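Local coordinates for glutathione S-transferase (Cupriavidus metallidurans, PDB 4MK3), which binds glutathione sulfinic acid and probably acts as a glutathione transferase, joining glutathione to electrophilic substrates, at residues R113-L118 with W169-H174; A187-R192 with I196-R201; V71-M76 with A81-R86. All coordinates share one frame; numbering follows the deposited sequence. Where two conformers were deposited one is given.

Contact 1: R113-L118 with W169-H174; sequences RCWEAL and WCTGTH
Cys-170 lies flat against one face of the Trp-115 indole, and this single overlap makes up most of the contact between helix 106-134 and the loop before helix 177-192. The two atoms of the cysteine side chain divide the ring system between them. CB sits over the pyrrole half, 3.8 Å from the centroid of the five-membered ring of Trp-115, in a CH-pi contact. SG stands almost on the normal of the benzene half, 3.7 Å from the centroid of that six-membered ring and only 7° off the perpendicular, a sulfur-aromatic contact. The torsion of Cys-170 allows this: with SG beside the backbone N and anti to the carbonyl carbon (chi1 -74°), the CB-SG bond runs over the ring and both atoms reach it. The other side of the contact is looser. Thr-171 offers CG2 obliquely, 4.1 Å from Trp-115 CD1, and no direct hydrogen bond joins the segments. Instead a water in the indole plane accepts from Trp-115 NE1 at 2.8 Å and donates to Cys-170 O at 3.2 Å, bridging two polar groups that stand too far apart to bond. Cys-170 O also accepts from Lys-167 NZ. A type I turn from Trp-169 to Gly-172 shapes the loop and presents Cys-170 to the helix. Cys-170 N gives a hydrogen bond to Asp-179 OD1, which ties the turn to the start of helix 177-192. Around the indole, Ala-178 and Val-182 of helix 177-192 and Met-160 of helix 143-164 complete the packing, placing Trp-115 where three helices of the all-helical C-terminal domain meet.

Contact 2: A187-R192 with I196-R201; sequences AYLDFR and IAWRDR
The guanidinium of Arg-199 has the indole of Trp-198 on one face, with CH2 of Trp-198 3.6 Å above its plane, and the carboxylate of Asp-190 at its edge. The extended Arg-199 chain runs along the indole, CG over the rim of one face. The grip on Asp-190 is side-on and uses two nitrogens: NE of Arg-199 reaches OD1 of Asp-190 at 2.9 Å, and NH1 of Arg-199 reaches OD2 of Asp-190 at 2.8 Å. Both bonds are nearly straight and stay in the guanidinium plane, but they meet the oxygens from their syn sides and out of the carboxylate plane, because the two flat groups are turned 31° apart. OD1 of Asp-190 also takes a weak, bent bond from Trp-198 NE1 at 3.2 Å. This pairing of charges with two donors on one oxygen would probably favour the ionised carboxylate. Next to the salt bridge lies an apolar part. Leu-189 sets CB and CD1 against the pyrrole part of Trp-198, and Leu-189 CD1 lies 4.0 Å from Trp-198 CD1, while the other branch, Leu-189 CD2, stands 4.3 Å from Ile-196 CD1. The indole turns back to Leu-189 because CG of Trp-198 lies between the backbone N and the carbonyl carbon (chi1 65°). The contact thus joins the C-terminal end of helix 177-192 to the short helix 198-201; Leu-157 of helix 143-164 packs on Leu-189 and Trp-198, and Leu-205 and Val-206 of helix 203-212 on Trp-198 and Arg-199.

Contact 3: V71-M76 with A81-R86; sequences VPCLVM and AVFDSR. With GSF (L-gamma-glutamyl-3-sulfino-L-alanylglycine), chain E.
This is an antiparallel beta hairpin at one side of the thioredoxin-like N-terminal domain, running from the cis-proline loop into the helix that receives the gamma-glutamyl end of the ligand. Leu-74 and Val-82 form a hydrogen-bonded pair: Leu-74 N gives to Val-82 O at 2.9 Å, and Val-82 N to Leu-74 O at 2.7 Å. Their side chains share one face of the sheet, where CG2 of Val-82 also meets SD of Met-76 at 3.8 Å; the Met-76 side chain crosses Val-82 at about a right angle, and the bend at chi3 (-71°) brings CE as well as SD to the CG2 methyl. On the other face Cys-73 SG lies 4.1 Å from Ala-81 CB. Beyond the strands Pro-72, entered through a cis peptide, touches Ser-85 with its ring carbon CG, 3.7 Å from Ser-85 CB. Val-71, just before the cis bond, turns its N and O to the ligand, as the cis-proline loop does in this fold, and they pair with ligand O2 and N2 in a two-bond, strand-like link. The free alpha-carboxylate of the gamma-glutamyl part is held by Ser-85, through N to O11 at 2.9 Å and OG to O12 at 2.7 Å, and its amino group N1 gives to Asp-84 OD2 at 2.9 Å. An alanine in place of Pro-72 removes the ring carbons that touch Ser-85 and would probably let the preceding peptide turn trans, pulling Val-71 out of line with the ligand backbone. Asp-84 OD1 forms a salt bridge with Arg-86 NH1 of the second subunit. Strand 73-75 continues the sheet to strand 24-27, while Pro-72 packs between helices 32-44 and 85-94, on Val-37 and Ile-88.

Overall arrangement
All three contacts are largely buried, but they lie in different parts of the fold. Contact 3 lies in the N-terminal domain and is built on backbone pairing that continues into a ligand site; contacts 1 and 2 lie in the helical domain and rely on side chains around a tryptophan. Contact 1 sets a cysteine against an indole face with a water at its margin, whereas contact 2 carries a salt bridge between partly exposed side chains. Helix 177-192 touches contact 1 near its start, and its end carries one side of contact 2; the centres are 19 Å apart. Contacts 1 and 3 touch through Arg-86, which packs on Glu-116 and Ala-117, and both meet the second subunit; contact 2 does not.

Contact 1: R113-L118 with W169-H174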
loop_
_atom_site.group_PDB
_atom_site.type_symbol
_atom_site.label_atom_id
_atom_site.label_comp_id
_atom_site.label_asym_id
_atom_site.label_seq_id
_atom_site.Cartn_x
_atom_site.Cartn_y
_atom_site.Cartn_z
ATOM N N ARG A 113 9.766 7.296 -1.141
ATOM C CA ARG A 113 8.583 6.528 -0.801
ATOM C C ARG A 113 7.386 6.886 -1.690
ATOM O O ARG A 113 6.549 6.020 -1.968
ATOM C CB ARG A 113 8.231 6.718 0.673
ATOM C CG ARG A 113 9.265 6.241 1.695
ATOM C CD ARG A 113 10.091 5.035 1.313
ATOM N NE ARG A 113 9.395 3.750 1.284
ATOM C CZ ARG A 113 9.191 2.956 2.333
ATOM N NH1 ARG A 113 9.553 3.340 3.547
ATOM N NH2 ARG A 113 8.607 1.777 2.154
ATOM N N CYS A 114 7.307 8.118 -2.162
ATOM C CA CYS A 114 6.242 8.469 -3.085
ATOM C C CYS A 114 6.455 7.797 -4.448
ATOM O O CYS A 114 5.513 7.280 -5.046
ATOM C CB CYS A 114 6.124 9.982 -3.188
ATOM S SG CYS A 114 4.775 10.507 -4.254
ATOM N N TRP A 115 7.693 7.746 -4.921
ATOM C CA TRP A 115 8.010 6.970 -6.103
ATOM C C TRP A 115 7.583 5.521 -5.935
ATOM O O TRP A 115 7.022 4.916 -6.852
ATOM C CB TRP A 115 9.504 7.009 -6.406
ATOM C CG TRP A 115 9.960 8.154 -7.255
ATOM C CD1 TRP A 115 10.655 9.266 -6.857
ATOM C CD2 TRP A 115 9.776 8.267 -8.660
ATOM N NE1 TRP A 115 10.892 10.083 -7.949
ATOM C CE2 TRP A 115 10.374 9.475 -9.064
ATOM C CE3 TRP A 115 9.166 7.460 -9.628
ATOM C CZ2 TRP A 115 10.382 9.902 -10.393
ATOM C CZ3 TRP A 115 9.197 7.882 -10.959
ATOM C CH2 TRP A 115 9.788 9.093 -11.322
ATOM N N GLU A 116 7.868 4.928 -4.783
ATOM C CA GLU A 116 7.479 3.545 -4.539
ATOM C C GLU A 116 5.960 3.396 -4.579
ATOM O O GLU A 116 5.436 2.447 -5.149
ATOM C CB GLU A 116 8.035 3.048 -3.214
ATOM C CG GLU A 116 7.620 1.599 -2.900
ATOM C CD GLU A 116 8.026 1.130 -1.510
ATOM O OE1 GLU A 116 8.126 1.963 -0.580
ATOM O OE2 GLU A 116 8.282 -0.082 -1.330
ATOM N N ALA A 117 5.251 4.343 -3.988
ATOM C CA ALA A 117 3.783 4.310 -4.013
ATOM C C ALA A 117 3.246 4.432 -5.434
ATOM O O ALA A 117 2.226 3.810 -5.780
ATOM C CB ALA A 117 3.221 5.381 -3.122
ATOM N N LEU A 118 3.883 5.247 -6.253
ATOM C CA LEU A 118 3.477 5.394 -7.642
ATOM C C LEU A 118 3.644 4.079 -8.387
ATOM O O LEU A 118 2.746 3.635 -9.108
ATOM C CB LEU A 118 4.291 6.501 -8.313
ATOM C CG LEU A 118 4.056 6.763 -9.794
ATOM C CD1 LEU A 118 2.589 7.047 -10.089
ATOM C CD2 LEU A 118 4.953 7.898 -10.251
ATOM N N TRP A 169 18.859 8.711 -12.311
ATOM C CA TRP A 169 17.960 7.862 -11.554
ATOM C C TRP A 169 16.770 8.693 -11.089
ATOM O O TRP A 169 16.748 9.907 -11.214
ATOM C CB TRP A 169 18.679 7.248 -10.345
ATOM C CG TRP A 169 19.799 6.291 -10.662
ATOM C CD1 TRP A 169 21.123 6.486 -10.422
ATOM C CD2 TRP A 169 19.682 4.981 -11.229
ATOM N NE1 TRP A 169 21.841 5.385 -10.800
ATOM C CE2 TRP A 169 20.979 4.443 -11.292
ATOM C CE3 TRP A 169 18.607 4.212 -11.685
ATOM C CZ2 TRP A 169 21.234 3.152 -11.782
ATOM C CZ3 TRP A 169 18.857 2.927 -12.172
ATOM C CH2 TRP A 169 20.165 2.421 -12.220
ATOM N N CYS A 170 15.765 8.028 -10.549
ATOM C CA CYS A 170 14.521 8.708 -10.200
ATOM C C CYS A 170 14.711 9.943 -9.344
ATOM O O CYS A 170 14.018 10.947 -9.562
ATOM C CB CYS A 170 13.564 7.758 -9.493
ATOM S SG CYS A 170 12.775 6.551 -10.581
ATOM N N THR A 171 15.615 9.882 -8.371
ATOM C CA THR A 171 15.872 11.010 -7.486
ATOM C C THR A 171 17.169 11.746 -7.785
ATOM O O THR A 171 17.585 12.582 -6.997
ATOM C CB THR A 171 15.849 10.619 -6.005
ATOM O OG1 THR A 171 16.953 9.746 -5.706
ATOM C CG2 THR A 171 14.526 9.932 -5.680
ATOM N N GLY A 172 17.795 11.466 -8.921
ATOM C CA GLY A 172 18.986 12.194 -9.337
ATOM C C GLY A 172 20.224 11.313 -9.485
ATOM O O GLY A 172 20.279 10.445 -10.341
ATOM N N THR A 173 21.211 11.518 -8.617
ATOM C CA THR A 173 22.512 10.872 -8.753
ATOM C C THR A 173 22.531 9.410 -8.326
ATOM O O THR A 173 23.373 8.661 -8.804
ATOM C CB THR A 173 23.597 11.588 -7.912
ATOM O OG1 THR A 173 23.150 11.693 -6.557
ATOM C CG2 THR A 173 23.864 12.995 -8.429
ATOM N N HIS A 174 21.671 9.009 -7.389
ATOM C CA HIS A 174 21.810 7.690 -6.776
ATOM C C HIS A 174 20.642 6.792 -6.987
ATOM O O HIS A 174 19.501 7.214 -6.975
ATOM C CB HIS A 174 22.018 7.824 -5.274
ATOM C CG HIS A 174 23.404 8.232 -4.914
ATOM N ND1 HIS A 174 23.869 9.518 -5.091
ATOM C CD2 HIS A 174 24.451 7.520 -4.435
ATOM C CE1 HIS A 174 25.130 9.584 -4.715
ATOM N NE2 HIS A 174 25.506 8.386 -4.305
HETATM O O HOH W 1 11.936 12.721 -7.884
#

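Contact 2: A187-R192 with I196-R201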
loop_
_atom_site.group_PDB
_atom_site.type_symbol
_atom_site.label_atom_id
_atom_site.label_comp_id
_atom_site.label_asym_id
_atom_site.label_seq_id
_atom_site.Cartn_x
_atom_site.Cartn_y
_atom_site.Cartn_z
ATOM N N ALA A 187 9.004 -3.740 -15.871
ATOM C CA ALA A 187 9.253 -5.105 -16.284
ATOM C C ALA A 187 7.993 -5.970 -16.190
ATOM O O ALA A 187 7.795 -6.887 -16.990
ATOM C CB ALA A 187 10.384 -5.719 -15.421
ATOM N N TYR A 188 7.149 -5.685 -15.198
ATOM C CA TYR A 188 5.889 -6.411 -15.086
ATOM C C TYR A 188 4.975 -6.141 -16.274
ATOM O O TYR A 188 4.349 -7.060 -16.801
ATOM C CB TYR A 188 5.165 -6.096 -13.783
ATOM C CG TYR A 188 3.942 -6.946 -13.588
ATOM C CD1 TYR A 188 4.051 -8.285 -13.247
ATOM C CD2 TYR A 188 2.670 -6.412 -13.711
ATOM C CE1 TYR A 188 2.924 -9.073 -13.065
ATOM C CE2 TYR A 188 1.557 -7.184 -13.519
ATOM C CZ TYR A 188 1.689 -8.506 -13.184
ATOM O OH TYR A 188 0.565 -9.308 -13.007
ATOM N N LEU A 189 4.905 -4.879 -16.706
ATOM C CA LEU A 189 4.144 -4.556 -17.904
ATOM C C LEU A 189 4.713 -5.265 -19.124
ATOM O O LEU A 189 3.955 -5.809 -19.916
ATOM C CB LEU A 189 4.113 -3.047 -18.114
ATOM C CG LEU A 189 3.322 -2.207 -17.100
ATOM C CD1 LEU A 189 3.379 -0.722 -17.490
ATOM C CD2 LEU A 189 1.872 -2.648 -16.946
ATOM N N ASP A 190 6.041 -5.284 -19.279
ATOM C CA ASP A 190 6.641 -6.073 -20.381
ATOM C C ASP A 190 6.198 -7.551 -20.378
ATOM O O ASP A 190 5.954 -8.159 -21.416
ATOM C CB ASP A 190 8.169 -6.049 -20.309
ATOM C CG ASP A 190 8.788 -4.702 -20.633
ATOM O OD1 ASP A 190 8.213 -3.871 -21.377
ATOM O OD2 ASP A 190 9.918 -4.466 -20.150
ATOM N N PHE A 191 6.130 -8.099 -19.171
ATOM C CA PHE A 191 5.847 -9.508 -18.960
ATOM C C PHE A 191 4.371 -9.832 -19.171
ATOM O O PHE A 191 4.039 -10.748 -19.906
ATOM C CB PHE A 191 6.286 -9.864 -17.523
ATOM C CG PHE A 191 6.016 -11.286 -17.112
ATOM C CD1 PHE A 191 6.551 -12.343 -17.814
ATOM C CD2 PHE A 191 5.259 -11.553 -15.983
ATOM C CE1 PHE A 191 6.304 -13.650 -17.416
ATOM C CE2 PHE A 191 5.015 -12.851 -15.586
ATOM C CZ PHE A 191 5.541 -13.894 -16.309
ATOM N N ARG A 192 3.491 -9.071 -18.512
ATOM C CA ARG A 192 2.057 -9.408 -18.508
ATOM C C ARG A 192 1.166 -8.578 -19.417
ATOM O O ARG A 192 0.061 -9.008 -19.757
ATOM C CB ARG A 192 1.486 -9.292 -17.092
ATOM C CG ARG A 192 1.921 -10.368 -16.130
ATOM C CD ARG A 192 1.566 -11.749 -16.622
ATOM N NE ARG A 192 1.641 -12.713 -15.532
ATOM C CZ ARG A 192 1.815 -14.015 -15.695
ATOM N NH1 ARG A 192 1.932 -14.534 -16.912
ATOM N NH2 ARG A 192 1.874 -14.799 -14.632
ATOM N N ILE A 196 0.463 -2.810 -23.684
ATOM C CA ILE A 196 0.579 -1.448 -23.195
ATOM C C ILE A 196 1.940 -0.919 -23.630
ATOM O O ILE A 196 2.965 -1.226 -23.033
ATOM C CB ILE A 196 0.393 -1.377 -21.659
ATOM C CG1 ILE A 196 -1.017 -1.860 -21.296
ATOM C CG2 ILE A 196 0.636 0.042 -21.145
ATOM C CD1 ILE A 196 -1.324 -1.922 -19.798
ATOM N N ALA A 197 1.936 -0.106 -24.690
ATOM C CA ALA A 197 3.162 0.211 -25.404
ATOM C C ALA A 197 3.949 1.369 -24.793
ATOM O O ALA A 197 4.277 2.345 -25.480
ATOM C CB ALA A 197 2.835 0.505 -26.859
ATOM N N TRP A 198 4.290 1.253 -23.513
ATOM C CA TRP A 198 4.980 2.332 -22.829
ATOM C C TRP A 198 6.333 2.656 -23.450
ATOM O O TRP A 198 6.792 3.781 -23.369
ATOM C CB TRP A 198 5.126 2.026 -21.341
ATOM C CG TRP A 198 6.002 0.849 -20.993
ATOM C CD1 TRP A 198 5.598 -0.442 -20.787
ATOM C CD2 TRP A 198 7.413 0.859 -20.787
ATOM N NE1 TRP A 198 6.671 -1.228 -20.473
ATOM C CE2 TRP A 198 7.800 -0.455 -20.450
ATOM C CE3 TRP A 198 8.395 1.852 -20.852
ATOM C CZ2 TRP A 198 9.119 -0.801 -20.196
ATOM C CZ3 TRP A 198 9.698 1.513 -20.592
ATOM C CH2 TRP A 198 10.057 0.197 -20.258
ATOM N N ARG A 199 6.976 1.670 -24.058
ATOM C CA ARG A 199 8.321 1.854 -24.626
ATOM C C ARG A 199 8.328 2.780 -25.834
ATOM O O ARG A 199 9.313 3.461 -26.103
ATOM C CB ARG A 199 8.902 0.494 -25.015
ATOM C CG ARG A 199 9.249 -0.351 -23.800
ATOM C CD ARG A 199 9.660 -1.759 -24.197
ATOM N NE ARG A 199 10.186 -2.425 -23.020
ATOM C CZ ARG A 199 11.444 -2.306 -22.603
ATOM N NH1 ARG A 199 11.847 -2.907 -21.479
ATOM N NH2 ARG A 199 12.311 -1.599 -23.322
ATOM N N ASP A 200 7.236 2.776 -26.564
ATOM C CA ASP A 200 7.098 3.700 -27.666
ATOM C C ASP A 200 6.894 5.123 -27.139
ATOM O O ASP A 200 7.506 6.054 -27.671
ATOM C CB ASP A 200 5.971 3.231 -28.572
ATOM C CG ASP A 200 6.293 1.906 -29.246
ATOM O OD1 ASP A 200 7.456 1.726 -29.663
ATOM O OD2 ASP A 200 5.396 1.049 -29.351
ATOM N N ARG A 201 6.108 5.268 -26.063
ATOM C CA ARG A 201 5.641 6.557 -25.528
ATOM C C ARG A 201 6.687 7.345 -24.758
ATOM O O ARG A 201 6.642 8.571 -24.759
ATOM C CB ARG A 201 4.480 6.361 -24.533
ATOM C CG ARG A 201 3.264 5.627 -25.053
ATOM C CD ARG A 201 2.304 5.372 -23.886
ATOM N NE ARG A 201 1.267 4.398 -24.214
ATOM C CZ ARG A 201 0.406 3.902 -23.327
ATOM N NH1 ARG A 201 0.444 4.298 -22.061
ATOM N NH2 ARG A 201 -0.493 3.001 -23.704
#

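Contact 3: V71-M76 with A81-R86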
loop_
_atom_site.group_PDB
_atom_site.type_symbol
_atom_site.label_atom_id
_atom_site.label_comp_id
_atom_site.label_asym_id
_atom_site.label_seq_id
_atom_site.Cartn_x
_atom_site.Cartn_y
_atom_site.Cartn_z
ATOM N N VAL A 71 1.347 -12.448 -0.981
ATOM C CA VAL A 71 2.799 -12.412 -0.995
ATOM C C VAL A 71 3.247 -11.084 -1.590
ATOM O O VAL A 71 2.529 -10.497 -2.411
ATOM C CB VAL A 71 3.418 -13.577 -1.797
ATOM C CG1 VAL A 71 3.189 -14.881 -1.065
ATOM C CG2 VAL A 71 2.867 -13.646 -3.214
ATOM N N PRO A 72 4.440 -10.609 -1.202
ATOM C CA PRO A 72 5.413 -11.245 -0.323
ATOM C C PRO A 72 5.070 -11.158 1.145
ATOM O O PRO A 72 4.382 -10.247 1.611
ATOM C CB PRO A 72 6.702 -10.457 -0.588
ATOM C CG PRO A 72 6.212 -9.085 -1.035
ATOM C CD PRO A 72 4.961 -9.351 -1.789
ATOM N N CYS A 73 5.595 -12.135 1.878
ATOM C CA CYS A 73 5.530 -12.126 3.329
ATOM C C CYS A 73 6.855 -12.683 3.828
ATOM O O CYS A 73 7.287 -13.774 3.426
ATOM C CB CYS A 73 4.345 -12.962 3.831
ATOM S SG CYS A 73 4.183 -12.959 5.625
ATOM N N LEU A 74 7.535 -11.921 4.683
ATOM C CA LEU A 74 8.800 -12.339 5.273
ATOM C C LEU A 74 8.557 -12.885 6.667
ATOM O O LEU A 74 7.912 -12.240 7.488
ATOM C CB LEU A 74 9.750 -11.142 5.354
ATOM C CG LEU A 74 11.175 -11.427 5.807
ATOM C CD1 LEU A 74 11.972 -12.120 4.705
ATOM C CD2 LEU A 74 11.854 -10.122 6.241
ATOM N N VAL A 75 9.041 -14.089 6.929
ATOM C CA VAL A 75 8.847 -14.726 8.211
ATOM C C VAL A 75 10.207 -14.829 8.851
ATOM O O VAL A 75 11.123 -15.455 8.298
ATOM C CB VAL A 75 8.198 -16.106 8.048
ATOM C CG1 VAL A 75 8.091 -16.824 9.386
ATOM C CG2 VAL A 75 6.821 -15.961 7.395
ATOM N N MET A 76 10.331 -14.200 10.016
ATOM C CA MET A 76 11.616 -14.027 10.677
ATOM C C MET A 76 11.979 -15.234 11.523
ATOM O O MET A 76 11.159 -16.142 11.759
ATOM C CB MET A 76 11.608 -12.736 11.515
ATOM C CG MET A 76 11.236 -11.501 10.683
ATOM S SD MET A 76 11.401 -9.883 11.492
ATOM C CE MET A 76 10.046 -9.900 12.669
ATOM N N ALA A 81 5.952 -12.477 11.453
ATOM C CA ALA A 81 5.639 -12.301 10.037
ATOM C C ALA A 81 5.571 -10.828 9.669
ATOM O O ALA A 81 4.967 -10.053 10.410
ATOM C CB ALA A 81 4.317 -12.998 9.698
ATOM N N VAL A 82 6.180 -10.478 8.542
ATOM C CA VAL A 82 6.275 -9.089 8.074
ATOM C C VAL A 82 5.622 -8.979 6.692
ATOM O O VAL A 82 5.920 -9.750 5.773
ATOM C CB VAL A 82 7.767 -8.637 7.929
ATOM C CG1 VAL A 82 7.864 -7.199 7.392
ATOM C CG2 VAL A 82 8.530 -8.783 9.223
ATOM N N PHE A 83 4.773 -7.964 6.530
ATOM C CA PHE A 83 4.131 -7.647 5.260
ATOM C C PHE A 83 3.709 -6.179 5.367
ATOM O O PHE A 83 3.691 -5.650 6.478
ATOM C CB PHE A 83 2.919 -8.592 5.038
ATOM C CG PHE A 83 1.950 -8.599 6.178
ATOM C CD1 PHE A 83 0.916 -7.695 6.264
ATOM C CD2 PHE A 83 2.077 -9.528 7.210
ATOM C CE1 PHE A 83 0.044 -7.672 7.339
ATOM C CE2 PHE A 83 1.202 -9.533 8.267
ATOM C CZ PHE A 83 0.182 -8.595 8.356
ATOM N N ASP A 84 3.399 -5.481 4.268
ATOM C CA ASP A 84 3.489 -5.939 2.877
ATOM C C ASP A 84 4.864 -5.625 2.274
ATOM O O ASP A 84 5.835 -5.433 3.005
ATOM C CB ASP A 84 2.336 -5.287 2.088
ATOM C CG ASP A 84 2.478 -3.777 1.951
ATOM O OD1 ASP A 84 3.368 -3.182 2.565
ATOM O OD2 ASP A 84 1.666 -3.197 1.210
ATOM N N SER A 85 4.957 -5.568 0.939
ATOM C CA SER A 85 6.254 -5.368 0.290
ATOM C C SER A 85 6.956 -4.102 0.725
ATOM O O SER A 85 8.167 -4.079 0.808
ATOM C CB SER A 85 6.125 -5.403 -1.235
ATOM O OG SER A 85 5.464 -4.231 -1.753
ATOM N N ARG A 86 6.212 -3.042 0.985
ATOM C CA ARG A 86 6.845 -1.788 1.401
ATOM C C ARG A 86 7.457 -1.897 2.777
ATOM O O ARG A 86 8.546 -1.363 3.039
ATOM C CB ARG A 86 5.838 -0.660 1.439
ATOM C CG ARG A 86 5.185 -0.406 0.169
ATOM C CD ARG A 86 4.546 0.973 0.271
ATOM N NE ARG A 86 3.551 1.138 -0.726
ATOM C CZ ARG A 86 2.704 2.155 -0.743
ATOM N NH1 ARG A 86 2.767 3.085 0.206
ATOM N NH2 ARG A 86 1.819 2.243 -1.733
HETATM C CB1 GSF E . 0.257 -6.278 -2.514
HETATM C CG1 GSF E . 0.748 -7.699 -2.757
HETATM C CD1 GSF E . -0.184 -8.490 -3.648
HETATM O OE1 GSF E . -1.287 -8.105 -3.982
HETATM C C1 GSF E . 2.317 -5.521 -1.354
HETATM O O11 GSF E . 3.076 -6.491 -1.105
HETATM O O12 GSF E . 2.819 -4.423 -1.716
HETATM N N1 GSF E . 0.195 -4.400 -0.951
HETATM C CA1 GSF E . 0.826 -5.688 -1.227
HETATM N N2 GSF E . 0.297 -9.709 -4.102
HETATM C CA2 GSF E . -0.520 -10.560 -4.901
HETATM C CB2 GSF E . 0.338 -11.475 -5.712
HETATM S SG2 GSF E . 1.083 -10.711 -7.108
HETATM O O1S GSF E . 1.389 -11.797 -8.055
HETATM O O2S GSF E . 2.304 -9.978 -6.661
HETATM C C2 GSF E . -1.293 -11.525 -4.029
HETATM O O2 GSF E . -0.729 -12.150 -3.135
HETATM N N3 GSF E . -2.649 -11.684 -4.292
HETATM C CA3 GSF E . -3.410 -12.632 -3.530
HETATM C C3 GSF E . -4.775 -12.077 -3.106
HETATM O O31 GSF E . -5.625 -12.886 -2.627
HETATM O O32 GSF E . -5.052 -10.865 -3.227
#